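PDB 3VRH: tRNA-5-methyluridine(54) 2-sulfurtransferase from Pyrococcus horikoshii, which catalyses the ATP-dependent 2-thiolation of 5-methyluridine 54 in the T loop of tRNAs, which stabilises these tRNAs against heat. Local coordinates for residues G56-A61 against V199-V204; T63-K68 against V205-A210; G179-P184 against P195-T200; Y29-V34 against L67-Y72. All blocks are in the same frame, centred on the assembly; numbering follows the deposited sequence.

Contact 1 (G56-A61 against V199-V204); sequences GGKDSA and VTEREV. With BCN (bicine), chain D.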
loop_
_atom_site.group_PDB
_atom_site.type_symbol
_atom_site.label_atom_id
_atom_site.label_comp_id
_atom_site.label_asym_id
_atom_site.label_seq_id
_atom_site.Cartn_x
_atom_site.Cartn_y
_atom_site.Cartn_z
ATOM N N GLY A 56 12.558 22.515 -14.711
ATOM C CA GLY A 56 12.903 22.114 -16.066
ATOM C C GLY A 56 12.266 20.780 -16.452
ATOM O O GLY A 56 12.293 20.400 -17.616
ATOM N N GLY A 57 11.696 20.077 -15.471
ATOM C CA GLY A 57 10.947 18.840 -15.708
ATOM C C GLY A 57 9.595 19.115 -16.343
ATOM O O GLY A 57 9.134 20.263 -16.377
ATOM N N LYS A 58 8.952 18.083 -16.875
ATOM C CA LYS A 58 7.686 18.280 -17.597
ATOM C C LYS A 58 6.541 18.771 -16.694
ATOM O O LYS A 58 5.652 19.485 -17.152
ATOM C CB LYS A 58 7.240 16.976 -18.275
ATOM C CG LYS A 58 6.829 15.883 -17.255
ATOM C CD LYS A 58 6.473 14.557 -17.898
ATOM C CE LYS A 58 5.971 13.558 -16.853
ATOM N NZ LYS A 58 6.981 13.272 -15.777
ATOM N N ASP A 59 6.557 18.364 -15.427
ATOM C CA ASP A 59 5.392 18.521 -14.558
ATOM C C ASP A 59 5.197 19.964 -14.096
ATOM O O ASP A 59 4.105 20.514 -14.194
ATOM C CB ASP A 59 5.483 17.558 -13.374
ATOM C CG ASP A 59 5.665 16.104 -13.829
ATOM O OD1 ASP A 59 4.688 15.530 -14.358
ATOM O OD2 ASP A 59 6.779 15.558 -13.717
ATOM N N SER A 60 6.265 20.565 -13.594
ATOM C CA SER A 60 6.227 21.960 -13.235
ATOM C C SER A 60 6.078 22.835 -14.483
ATOM O O SER A 60 5.445 23.886 -14.431
ATOM C CB SER A 60 7.475 22.335 -12.433
ATOM O OG SER A 60 8.658 21.929 -13.091
ATOM N N ALA A 61 6.629 22.394 -15.614
ATOM C CA ALA A 61 6.491 23.146 -16.851
ATOM C C ALA A 61 5.046 23.231 -17.315
ATOM O O ALA A 61 4.575 24.292 -17.706
ATOM C CB ALA A 61 7.354 22.541 -17.956
ATOM N N VAL A 199 -4.881 14.827 -13.121
ATOM C CA VAL A 199 -4.415 14.375 -14.426
ATOM C C VAL A 199 -3.336 13.308 -14.218
ATOM O O VAL A 199 -2.633 13.315 -13.205
ATOM C CB VAL A 199 -3.882 15.526 -15.310
ATOM C CG1 VAL A 199 -4.996 16.459 -15.708
ATOM C CG2 VAL A 199 -2.760 16.283 -14.587
ATOM N N THR A 200 -3.214 12.391 -15.170
ATOM C CA THR A 200 -2.255 11.306 -15.051
ATOM C C THR A 200 -0.909 11.740 -15.624
ATOM O O THR A 200 -0.821 12.732 -16.350
ATOM C CB THR A 200 -2.732 10.052 -15.803
ATOM O OG1 THR A 200 -2.736 10.323 -17.209
ATOM C CG2 THR A 200 -4.147 9.626 -15.346
ATOM N N GLU A 201 0.138 10.996 -15.294
ATOM C CA GLU A 201 1.467 11.304 -15.784
ATOM C C GLU A 201 1.506 11.171 -17.301
ATOM O O GLU A 201 2.152 11.951 -17.997
ATOM C CB GLU A 201 2.532 10.417 -15.125
ATOM C CG GLU A 201 3.941 10.791 -15.587
ATOM C CD GLU A 201 5.035 10.345 -14.646
ATOM O OE1 GLU A 201 4.758 9.584 -13.692
ATOM O OE2 GLU A 201 6.182 10.770 -14.859
ATOM N N ARG A 202 0.785 10.181 -17.799
ATOM C CA ARG A 202 0.649 9.955 -19.228
ATOM C C ARG A 202 -0.024 11.157 -19.925
ATOM O O ARG A 202 0.390 11.578 -21.013
ATOM C CB ARG A 202 -0.168 8.682 -19.395
ATOM C CG ARG A 202 -0.574 8.324 -20.769
ATOM C CD ARG A 202 -1.710 7.297 -20.666
ATOM N NE ARG A 202 -2.234 7.020 -21.986
ATOM C CZ ARG A 202 -3.484 7.253 -22.370
ATOM N NH1 ARG A 202 -4.368 7.740 -21.512
ATOM N NH2 ARG A 202 -3.851 6.957 -23.614
ATOM N N GLU A 203 -1.046 11.727 -19.291
ATOM C CA GLU A 203 -1.694 12.925 -19.853
ATOM C C GLU A 203 -0.753 14.138 -19.823
ATOM O O GLU A 203 -0.734 14.935 -20.745
ATOM C CB GLU A 203 -3.007 13.218 -19.127
ATOM C CG GLU A 203 -4.042 12.153 -19.405
ATOM C CD GLU A 203 -5.280 12.285 -18.564
ATOM O OE1 GLU A 203 -5.200 12.800 -17.428
ATOM O OE2 GLU A 203 -6.344 11.854 -19.048
ATOM N N VAL A 204 0.045 14.250 -18.763
ATOM C CA VAL A 204 1.035 15.316 -18.675
ATOM C C VAL A 204 2.050 15.216 -19.808
ATOM O O VAL A 204 2.289 16.202 -20.526
ATOM C CB VAL A 204 1.745 15.344 -17.316
ATOM C CG1 VAL A 204 2.868 16.365 -17.322
ATOM C CG2 VAL A 204 0.742 15.643 -16.197
HETATM N N1 BCN D . 7.633 19.321 -9.435
HETATM C C1 BCN D . 6.695 18.164 -9.735
HETATM C C2 BCN D . 7.116 16.858 -9.176
HETATM O O21 BCN D . 7.829 16.867 -8.140
HETATM O O22 BCN D . 6.795 15.787 -9.739
HETATM C C3 BCN D . 8.676 19.453 -10.489
HETATM C C4 BCN D . 8.433 18.788 -11.860
HETATM O O4 BCN D . 8.856 19.269 -12.881
HETATM C C5 BCN D . 6.870 20.565 -9.353
HETATM C C6 BCN D . 7.627 21.696 -8.802
HETATM O O6 BCN D . 7.072 22.669 -8.410
#
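The carboxylates of Glu201 and Asp59 share one ammonium group, that of Lys58. Lys58 NZ meets Glu201 OE2 at 2.8 Å, on the anti side of that oxygen and 28° out of the carboxylate plane. The other oxygen, Glu201 OE1, is paired with Lys232. Toward Asp59, Lys58 NZ lies on the syn side of OD2, 3.1 Å from it and 20° off the plane. Asp59 OD1 faces a methyl group, Val204 CG1, at 3.6 Å, and also takes a weak hydrogen bond from Asn156. The Lys58 chain runs extended beyond CG past Val204 CG1 and turns at chi4 (-60°), which brings NZ between the two acids. With an alanine in place of Lys58, Asp59 OD2 and Glu201 OE2, 5.0 Å apart, would probably lose the cation they share.

Residues 56-61 carry the start of helix 58-69. Gly56 to Ser60 are part of the SGGxDS signature of the PP-loop, which starts at Ser55. Bicine occupies this pocket, and Ser60 N donates to its O4 at 3.0 Å. Helix 201-211 begins with a capping box, in which Glu203 N binds Thr200 OG1 and Thr200 N binds Glu203 OE1. The salt-bridge network therefore ties two helix starts together beside the nucleotide-binding loop. One cation serving both acids probably holds the Asp59 carboxylate turned to helix 201-211 while Asp59 CB lies against bicine.

Contact 2 (T63-K68 against V205-A210); sequences TAYVLK and VAYALA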
loop_
_atom_site.group_PDB
_atom_site.type_symbol
_atom_site.label_atom_id
_atom_site.label_comp_id
_atom_site.label_asym_id
_atom_site.label_seq_id
_atom_site.Cartn_x
_atom_site.Cartn_y
_atom_site.Cartn_z
ATOM N N THR A 63 2.484 22.721 -15.471
ATOM C CA THR A 63 1.738 23.410 -14.431
ATOM C C THR A 63 1.749 24.906 -14.745
ATOM O O THR A 63 0.692 25.524 -14.856
ATOM C CB THR A 63 2.325 23.188 -13.025
ATOM O OG1 THR A 63 2.233 21.801 -12.677
ATOM C CG2 THR A 63 1.573 24.001 -11.985
ATOM N N ALA A 64 2.937 25.475 -14.915
ATOM C CA ALA A 64 3.043 26.915 -15.173
ATOM C C ALA A 64 2.389 27.273 -16.492
ATOM O O ALA A 64 1.764 28.323 -16.616
ATOM C CB ALA A 64 4.489 27.357 -15.164
ATOM N N TYR A 65 2.529 26.389 -17.469
ATOM C CA TYR A 65 1.948 26.609 -18.772
ATOM C C TYR A 65 0.426 26.734 -18.686
ATOM O O TYR A 65 -0.152 27.662 -19.247
ATOM C CB TYR A 65 2.334 25.493 -19.758
ATOM C CG TYR A 65 1.894 25.779 -21.192
ATOM C CD1 TYR A 65 0.566 25.610 -21.582
ATOM C CD2 TYR A 65 2.805 26.214 -22.149
ATOM C CE1 TYR A 65 0.152 25.859 -22.864
ATOM C CE2 TYR A 65 2.396 26.488 -23.460
ATOM C CZ TYR A 65 1.065 26.301 -23.807
ATOM O OH TYR A 65 0.638 26.555 -25.090
ATOM N N VAL A 66 -0.214 25.796 -17.999
ATOM C CA VAL A 66 -1.669 25.766 -17.943
ATOM C C VAL A 66 -2.256 26.846 -17.036
ATOM O O VAL A 66 -3.257 27.465 -17.393
ATOM C CB VAL A 66 -2.227 24.367 -17.544
ATOM C CG1 VAL A 66 -3.744 24.396 -17.428
ATOM C CG2 VAL A 66 -1.829 23.325 -18.576
ATOM N N LEU A 67 -1.656 27.062 -15.869
ATOM C CA LEU A 67 -2.117 28.142 -14.999
ATOM C C LEU A 67 -2.109 29.466 -15.764
ATOM O O LEU A 67 -3.021 30.274 -15.619
ATOM C CB LEU A 67 -1.244 28.262 -13.758
ATOM C CG LEU A 67 -1.371 27.115 -12.750
ATOM C CD1 LEU A 67 -0.523 27.401 -11.544
ATOM C CD2 LEU A 67 -2.805 26.894 -12.344
ATOM N N LYS A 68 -1.092 29.652 -16.607
ATOM C CA LYS A 68 -0.955 30.858 -17.429
ATOM C C LYS A 68 -2.065 30.927 -18.466
ATOM O O LYS A 68 -2.735 31.952 -18.605
ATOM C CB LYS A 68 0.405 30.867 -18.144
ATOM C CG LYS A 68 0.730 32.164 -18.877
ATOM C CD LYS A 68 1.111 33.261 -17.897
ATOM C CE LYS A 68 1.423 34.555 -18.644
ATOM N NZ LYS A 68 1.543 35.686 -17.699
ATOM N N VAL A 205 2.635 14.031 -19.982
ATOM C CA VAL A 205 3.521 13.804 -21.122
ATOM C C VAL A 205 2.852 14.214 -22.435
ATOM O O VAL A 205 3.425 14.983 -23.221
ATOM C CB VAL A 205 3.998 12.336 -21.223
ATOM C CG1 VAL A 205 4.691 12.091 -22.578
ATOM C CG2 VAL A 205 4.943 12.008 -20.074
ATOM N N ALA A 206 1.633 13.741 -22.662
ATOM C CA ALA A 206 0.940 14.074 -23.901
ATOM C C ALA A 206 0.683 15.585 -24.064
ATOM O O ALA A 206 0.723 16.129 -25.172
ATOM C CB ALA A 206 -0.355 13.272 -24.021
ATOM N N TYR A 207 0.432 16.269 -22.957
ATOM C CA TYR A 207 0.142 17.684 -23.041
ATOM C C TYR A 207 1.384 18.493 -23.395
ATOM O O TYR A 207 1.341 19.329 -24.291
ATOM C CB TYR A 207 -0.483 18.197 -21.750
ATOM C CG TYR A 207 -0.971 19.618 -21.871
ATOM C CD1 TYR A 207 -0.147 20.685 -21.541
ATOM C CD2 TYR A 207 -2.245 19.894 -22.341
ATOM C CE1 TYR A 207 -0.588 22.003 -21.663
ATOM C CE2 TYR A 207 -2.699 21.198 -22.466
ATOM C CZ TYR A 207 -1.869 22.252 -22.121
ATOM O OH TYR A 207 -2.309 23.555 -22.240
ATOM N N ALA A 208 2.483 18.250 -22.685
ATOM C CA ALA A 208 3.756 18.904 -22.973
ATOM C C ALA A 208 4.147 18.786 -24.439
ATOM O O ALA A 208 4.585 19.742 -25.057
ATOM C CB ALA A 208 4.855 18.322 -22.117
ATOM N N LEU A 209 4.003 17.595 -24.986
ATOM C CA LEU A 209 4.410 17.349 -26.355
ATOM C C LEU A 209 3.470 18.082 -27.294
ATOM O O LEU A 209 3.899 18.602 -28.319
ATOM C CB LEU A 209 4.438 15.843 -26.635
ATOM C CG LEU A 209 5.329 15.152 -25.583
ATOM C CD1 LEU A 209 5.493 13.637 -25.797
ATOM C CD2 LEU A 209 6.698 15.869 -25.463
ATOM N N ALA A 210 2.195 18.153 -26.920
ATOM C CA ALA A 210 1.207 18.838 -27.749
ATOM C C ALA A 210 1.482 20.332 -27.823
ATOM O O ALA A 210 1.309 20.936 -28.868
ATOM C CB ALA A 210 -0.203 18.571 -27.254
#
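Tyr207 of helix 201-211 reaches across to Tyr65 and Val66 of helix 58-69. The backbones stay well apart: Tyr65 CA and Ala208 CA, the nearest pair, are separated by 9.0 Å. Tyr207 bridges the gap with CG set anti to the backbone N (chi1 -172°), which sends the ring out toward the other helix.

The aromatic part is an oblique pair. The Tyr65 and Tyr207 ring centroids lie 5.9 Å apart, with the planes at 74°. Tyr65 CD1 comes to the edge of the Tyr207 ring, near its plane and 3.8 Å from Tyr207 CE1. The hydroxyl comes up obliquely to the CD1-CE1 bond of the Tyr65 ring, with Tyr207 OH 3.4 Å from Tyr65 CE1.

The aliphatic part is one methyl group. Val66 CG2 packs 3.6 Å from Tyr207 CE1 and comes nearly as close to the hydroxyl. Beyond these two segments, the Tyr207 ring stacks with Phe30 of helix 23-40. Three helices of the PP-loop protein thus meet around this ring.

The polar part lies with a third helix. No hydrogen bond joins residues 63-68 to 205-210. Tyr207 OH is instead hydrogen-bonded to Glu31 OE1, also on helix 23-40. The contact is therefore apolar between the two segments, with its buried hydroxyl satisfied from elsewhere. The carboxylate of Glu31 is likely to polarise the phenol O-H and to hold the ring in its place between the helices.

Contact 3 (G179-P184 against P195-T200); sequences GGPILP and PLYEVT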
loop_
_atom_site.group_PDB
_atom_site.type_symbol
_atom_site.label_atom_id
_atom_site.label_comp_id
_atom_site.label_asym_id
_atom_site.label_seq_id
_atom_site.Cartn_x
_atom_site.Cartn_y
_atom_site.Cartn_z
ATOM N N GLY A 179 -0.889 14.752 2.978
ATOM C CA GLY A 179 -1.070 14.608 1.545
ATOM C C GLY A 179 -2.270 15.385 1.029
ATOM O O GLY A 179 -2.829 16.232 1.736
ATOM N N GLY A 180 -2.675 15.095 -0.204
ATOM C CA GLY A 180 -3.802 15.782 -0.808
ATOM C C GLY A 180 -3.349 16.992 -1.602
ATOM O O GLY A 180 -2.171 17.334 -1.599
ATOM N N PRO A 181 -4.294 17.655 -2.279
ATOM C CA PRO A 181 -3.995 18.698 -3.270
ATOM C C PRO A 181 -3.664 20.060 -2.674
ATOM O O PRO A 181 -3.279 20.972 -3.427
ATOM C CB PRO A 181 -5.292 18.791 -4.082
ATOM C CG PRO A 181 -6.374 18.400 -3.106
ATOM C CD PRO A 181 -5.744 17.424 -2.121
ATOM N N ILE A 182 -3.802 20.214 -1.362
ATOM C CA ILE A 182 -3.604 21.534 -0.754
ATOM C C ILE A 182 -3.043 21.513 0.666
ATOM O O ILE A 182 -3.471 20.725 1.511
ATOM C CB ILE A 182 -4.902 22.389 -0.790
ATOM C CG1 ILE A 182 -4.646 23.788 -0.194
ATOM C CG2 ILE A 182 -6.059 21.650 -0.097
ATOM C CD1 ILE A 182 -5.784 24.741 -0.373
ATOM N N LEU A 183 -2.052 22.364 0.902
ATOM C CA LEU A 183 -1.535 22.617 2.236
ATOM C C LEU A 183 -1.782 24.095 2.537
ATOM O O LEU A 183 -1.064 24.968 2.040
ATOM C CB LEU A 183 -0.042 22.283 2.310
ATOM C CG LEU A 183 0.383 20.849 1.944
ATOM C CD1 LEU A 183 1.859 20.792 1.575
ATOM C CD2 LEU A 183 0.100 19.845 3.063
ATOM N N PRO A 184 -2.827 24.386 3.332
ATOM C CA PRO A 184 -3.279 25.764 3.566
ATOM C C PRO A 184 -2.187 26.616 4.167
ATOM O O PRO A 184 -1.335 26.087 4.875
ATOM C CB PRO A 184 -4.417 25.596 4.577
ATOM C CG PRO A 184 -4.888 24.200 4.372
ATOM C CD PRO A 184 -3.668 23.405 4.038
ATOM N N PRO A 195 -2.331 21.692 -8.722
ATOM C CA PRO A 195 -3.358 21.793 -9.767
ATOM C C PRO A 195 -3.432 20.585 -10.710
ATOM O O PRO A 195 -4.458 20.368 -11.351
ATOM C CB PRO A 195 -2.934 23.045 -10.558
ATOM C CG PRO A 195 -2.024 23.815 -9.620
ATOM C CD PRO A 195 -1.343 22.791 -8.788
ATOM N N LEU A 196 -2.354 19.817 -10.807
ATOM C CA LEU A 196 -2.355 18.654 -11.677
ATOM C C LEU A 196 -2.768 17.390 -10.912
ATOM O O LEU A 196 -2.555 16.275 -11.389
ATOM C CB LEU A 196 -0.977 18.445 -12.295
ATOM C CG LEU A 196 -0.407 19.589 -13.138
ATOM C CD1 LEU A 196 0.810 19.084 -13.908
ATOM C CD2 LEU A 196 -1.474 20.197 -14.083
ATOM N N TYR A 197 -3.370 17.581 -9.741
ATOM C CA TYR A 197 -3.786 16.464 -8.886
ATOM C C TYR A 197 -4.555 15.348 -9.585
ATOM O O TYR A 197 -4.408 14.187 -9.221
ATOM C CB TYR A 197 -4.613 16.970 -7.695
ATOM C CG TYR A 197 -4.587 16.044 -6.490
ATOM C CD1 TYR A 197 -3.445 15.943 -5.691
ATOM C CD2 TYR A 197 -5.711 15.295 -6.135
ATOM C CE1 TYR A 197 -3.409 15.093 -4.586
ATOM C CE2 TYR A 197 -5.696 14.456 -5.023
ATOM C CZ TYR A 197 -4.541 14.354 -4.246
ATOM O OH TYR A 197 -4.523 13.508 -3.131
ATOM N N GLU A 198 -5.369 15.689 -10.580
ATOM C CA GLU A 198 -6.288 14.701 -11.147
ATOM C C GLU A 198 -5.954 14.270 -12.565
ATOM O O GLU A 198 -6.674 13.443 -13.156
ATOM C CB GLU A 198 -7.744 15.184 -11.073
ATOM C CG GLU A 198 -8.195 15.522 -9.656
ATOM C CD GLU A 198 -9.675 15.850 -9.585
ATOM O OE1 GLU A 198 -10.032 17.033 -9.763
ATOM O OE2 GLU A 198 -10.478 14.920 -9.360
ATOM N N VAL A 199 -4.881 14.827 -13.121
ATOM C CA VAL A 199 -4.415 14.375 -14.426
ATOM C C VAL A 199 -3.336 13.308 -14.218
ATOM O O VAL A 199 -2.633 13.315 -13.205
ATOM C CB VAL A 199 -3.882 15.526 -15.310
ATOM C CG1 VAL A 199 -4.996 16.459 -15.708
ATOM C CG2 VAL A 199 -2.760 16.283 -14.587
ATOM N N THR A 200 -3.214 12.391 -15.170
ATOM C CA THR A 200 -2.255 11.306 -15.051
ATOM C C THR A 200 -0.909 11.740 -15.624
ATOM O O THR A 200 -0.821 12.732 -16.350
ATOM C CB THR A 200 -2.732 10.052 -15.803
ATOM O OG1 THR A 200 -2.736 10.323 -17.209
ATOM C CG2 THR A 200 -4.147 9.626 -15.346
#
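Tyr197 OH and Gly180 N, one from each side, both hydrogen-bond to the same oxygen, Glu160 OE2. This shared acceptor holds the phenol end beside the glycine, with Gly180 CA 3.3 Å from Tyr197 OH. Pro181 covers one face of the Tyr197 ring. Its CB lies 3.9 Å from the ring centroid and 19° off the normal, a CH-pi contact offset toward the rim near Tyr197 CG. Pro181 N lies over the same face, 3.6 Å from Tyr197 CE1.

Residues 179-184 contain strand 182-183, an outermost strand of the mixed sheet within this chain, antiparallel to strand 191-193. Residues 195-200 leave strand 191-193 for helix 201-211. They include a type I turn from Leu196 to Val199, closed by Val199 N to Leu196 O at 3.2 Å. Tyr197 sits in this turn with CG anti to the backbone N (chi1 -155°), which turns the ring back onto Pro181. With a leucine for Tyr197, Glu160 OE2 would probably lose a donor and Pro181 its aromatic cover. Gly180 has a positive phi (92°), and a CB there would collide with Pro181 CD. Val250 and Leu254 of helix 245-256 also pack on Tyr197.

Contact 4 (Y29-V34 against L67-Y72); sequences YFERKV and LKKLGY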
loop_
_atom_site.group_PDB
_atom_site.type_symbol
_atom_site.label_atom_id
_atom_site.label_comp_id
_atom_site.label_asym_id
_atom_site.label_seq_id
_atom_site.Cartn_x
_atom_site.Cartn_y
_atom_site.Cartn_z
ATOM N N TYR A 29 -9.513 19.356 -23.094
ATOM C CA TYR A 29 -9.864 18.439 -22.009
ATOM C C TYR A 29 -8.906 18.603 -20.821
ATOM O O TYR A 29 -9.329 18.666 -19.657
ATOM C CB TYR A 29 -9.883 16.993 -22.521
ATOM C CG TYR A 29 -9.609 15.929 -21.479
ATOM C CD1 TYR A 29 -8.305 15.524 -21.210
ATOM C CD2 TYR A 29 -10.649 15.315 -20.781
ATOM C CE1 TYR A 29 -8.035 14.559 -20.262
ATOM C CE2 TYR A 29 -10.395 14.332 -19.826
ATOM C CZ TYR A 29 -9.079 13.957 -19.575
ATOM O OH TYR A 29 -8.775 12.995 -18.635
ATOM N N PHE A 30 -7.616 18.712 -21.112
ATOM C CA PHE A 30 -6.620 18.747 -20.040
ATOM C C PHE A 30 -6.761 20.038 -19.243
ATOM O O PHE A 30 -6.753 20.035 -18.003
ATOM C CB PHE A 30 -5.218 18.626 -20.635
ATOM C CG PHE A 30 -4.117 18.466 -19.616
ATOM C CD1 PHE A 30 -3.496 19.572 -19.067
ATOM C CD2 PHE A 30 -3.645 17.197 -19.264
ATOM C CE1 PHE A 30 -2.462 19.431 -18.156
ATOM C CE2 PHE A 30 -2.611 17.058 -18.346
ATOM C CZ PHE A 30 -2.022 18.186 -17.799
ATOM N N GLU A 31 -6.907 21.135 -19.967
ATOM C CA GLU A 31 -7.046 22.445 -19.353
ATOM C C GLU A 31 -8.333 22.546 -18.528
ATOM O O GLU A 31 -8.342 23.108 -17.425
ATOM C CB GLU A 31 -6.989 23.532 -20.443
ATOM C CG GLU A 31 -5.606 23.688 -21.094
ATOM C CD GLU A 31 -5.676 24.125 -22.566
ATOM O OE1 GLU A 31 -4.684 23.930 -23.303
ATOM O OE2 GLU A 31 -6.727 24.645 -22.988
ATOM N N ARG A 32 -9.417 21.987 -19.058
ATOM C CA ARG A 32 -10.674 21.937 -18.307
ATOM C C ARG A 32 -10.551 21.112 -17.031
ATOM O O ARG A 32 -10.997 21.541 -15.968
ATOM C CB ARG A 32 -11.790 21.352 -19.163
ATOM C CG ARG A 32 -12.251 22.260 -20.267
ATOM C CD ARG A 32 -13.206 21.532 -21.204
ATOM N NE ARG A 32 -13.742 22.424 -22.227
ATOM C CZ ARG A 32 -14.788 23.221 -22.042
ATOM N NH1 ARG A 32 -15.418 23.235 -20.871
ATOM N NH2 ARG A 32 -15.207 24.003 -23.029
ATOM N N LYS A 33 -9.958 19.927 -17.138
ATOM C CA LYS A 33 -9.764 19.081 -15.958
ATOM C C LYS A 33 -8.980 19.817 -14.864
ATOM O O LYS A 33 -9.340 19.783 -13.691
ATOM C CB LYS A 33 -9.048 17.791 -16.333
ATOM C CG LYS A 33 -9.003 16.762 -15.205
ATOM C CD LYS A 33 -8.880 15.346 -15.773
ATOM C CE LYS A 33 -9.977 14.411 -15.239
ATOM N NZ LYS A 33 -9.939 13.021 -15.849
ATOM N N VAL A 34 -7.912 20.502 -15.257
ATOM C CA VAL A 34 -7.105 21.213 -14.276
ATOM C C VAL A 34 -7.939 22.332 -13.648
ATOM O O VAL A 34 -7.911 22.547 -12.433
ATOM C CB VAL A 34 -5.809 21.783 -14.908
ATOM C CG1 VAL A 34 -5.080 22.670 -13.917
ATOM C CG2 VAL A 34 -4.897 20.641 -15.368
ATOM N N LEU A 67 -1.656 27.062 -15.869
ATOM C CA LEU A 67 -2.117 28.142 -14.999
ATOM C C LEU A 67 -2.109 29.466 -15.764
ATOM O O LEU A 67 -3.021 30.274 -15.619
ATOM C CB LEU A 67 -1.244 28.262 -13.758
ATOM C CG LEU A 67 -1.371 27.115 -12.750
ATOM C CD1 LEU A 67 -0.523 27.401 -11.544
ATOM C CD2 LEU A 67 -2.805 26.894 -12.344
ATOM N N LYS A 68 -1.092 29.652 -16.607
ATOM C CA LYS A 68 -0.955 30.858 -17.429
ATOM C C LYS A 68 -2.065 30.927 -18.466
ATOM O O LYS A 68 -2.735 31.952 -18.605
ATOM C CB LYS A 68 0.405 30.867 -18.144
ATOM C CG LYS A 68 0.730 32.164 -18.877
ATOM C CD LYS A 68 1.111 33.261 -17.897
ATOM C CE LYS A 68 1.423 34.555 -18.644
ATOM N NZ LYS A 68 1.543 35.686 -17.699
ATOM N N LYS A 69 -2.247 29.836 -19.202
ATOM C CA LYS A 69 -3.281 29.772 -20.232
ATOM C C LYS A 69 -4.683 29.961 -19.628
ATOM O O LYS A 69 -5.560 30.580 -20.234
ATOM C CB LYS A 69 -3.182 28.465 -21.003
ATOM C CG LYS A 69 -4.128 28.378 -22.188
ATOM C CD LYS A 69 -3.781 27.198 -23.081
ATOM C CE LYS A 69 -4.731 27.118 -24.272
ATOM N NZ LYS A 69 -4.512 25.941 -25.156
ATOM N N LEU A 70 -4.874 29.458 -18.413
ATOM C CA LEU A 70 -6.149 29.613 -17.716
ATOM C C LEU A 70 -6.385 31.043 -17.250
ATOM O O LEU A 70 -7.503 31.395 -16.896
ATOM C CB LEU A 70 -6.261 28.653 -16.530
ATOM C CG LEU A 70 -6.463 27.193 -16.926
ATOM C CD1 LEU A 70 -6.708 26.299 -15.697
ATOM C CD2 LEU A 70 -7.617 27.084 -17.911
ATOM N N GLY A 71 -5.339 31.858 -17.242
ATOM C CA GLY A 71 -5.493 33.250 -16.873
ATOM C C GLY A 71 -5.052 33.616 -15.471
ATOM O O GLY A 71 -5.428 34.665 -14.966
ATOM N N TYR A 72 -4.248 32.767 -14.837
ATOM C CA TYR A 72 -3.752 33.064 -13.501
ATOM C C TYR A 72 -2.532 33.967 -13.527
ATOM O O TYR A 72 -1.857 34.079 -14.548
ATOM C CB TYR A 72 -3.459 31.768 -12.728
ATOM C CG TYR A 72 -4.732 31.069 -12.335
ATOM C CD1 TYR A 72 -5.361 30.205 -13.212
ATOM C CD2 TYR A 72 -5.324 31.307 -11.104
ATOM C CE1 TYR A 72 -6.546 29.572 -12.867
ATOM C CE2 TYR A 72 -6.505 30.689 -10.750
ATOM C CZ TYR A 72 -7.115 29.824 -11.638
ATOM O OH TYR A 72 -8.295 29.202 -11.305
#
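Glu31 and Lys69 form a salt bridge between helix 23-40 and the end of helix 58-69. That end is closed by a Schellman motif at Gly71, which has positive phi. Tyr72 N returns to Leu67 O and Gly71 N to Lys68 O, each pair 2.9 Å apart. The backbone donors of the turn are thus satisfied within it, while Leu70 O accepts from Lys46.

Lys69 NZ donates to Glu31 OE1 at 2.7 Å. It comes from the syn side of the oxygen, 32° out of the carboxylate plane. The Glu31 chain bends at chi2 (149°), which brings its carboxylate to Lys69. The extended Lys69 chain crosses the Glu31 side chain at about a right angle. Glu31 OE1 carries a second bond, to Tyr207 OH, so two groups grip this one oxygen. Glu31 OE2 lies farther from Lys69 NZ, at 3.4 Å. The ammonium is likely to steady the carboxylate in its negative form.

Along helix 23-40, Lys33 NZ donates to Tyr29 OH at 3.0 Å. That hydroxyl is also hydrogen-bonded to Glu203 OE2.

Beside the salt bridge Leu70 makes more distant van der Waals contacts. It lays its two methyls against the backbone of helix 23-40. Leu70 CD1 is 4.0 Å from Glu31 O and 4.4 Å from Val34 CG1.

Contacts 1, 2 and 4 all use helix 58-69, at its start, middle and end. Contacts 1 and 2 set it against helix 201-211, contact 4 against helix 23-40. Contact 3 instead joins the sheet edge to the turn before helix 201-211, and shares Val199 and Thr200 with contact 1. Contacts 2 and 3 are buried and rest on Tyr207 and Tyr197, whose hydroxyls bind glutamates outside the segments. Contacts 1 and 4 are only partly buried and carry salt bridges. Contact 1 lies at the bicine pocket; contact 4 is farther from the chain centre. Glu31 links contacts 2 and 4, and Leu196 of contact 3 packs on Asp59 and Val204 of contact 1.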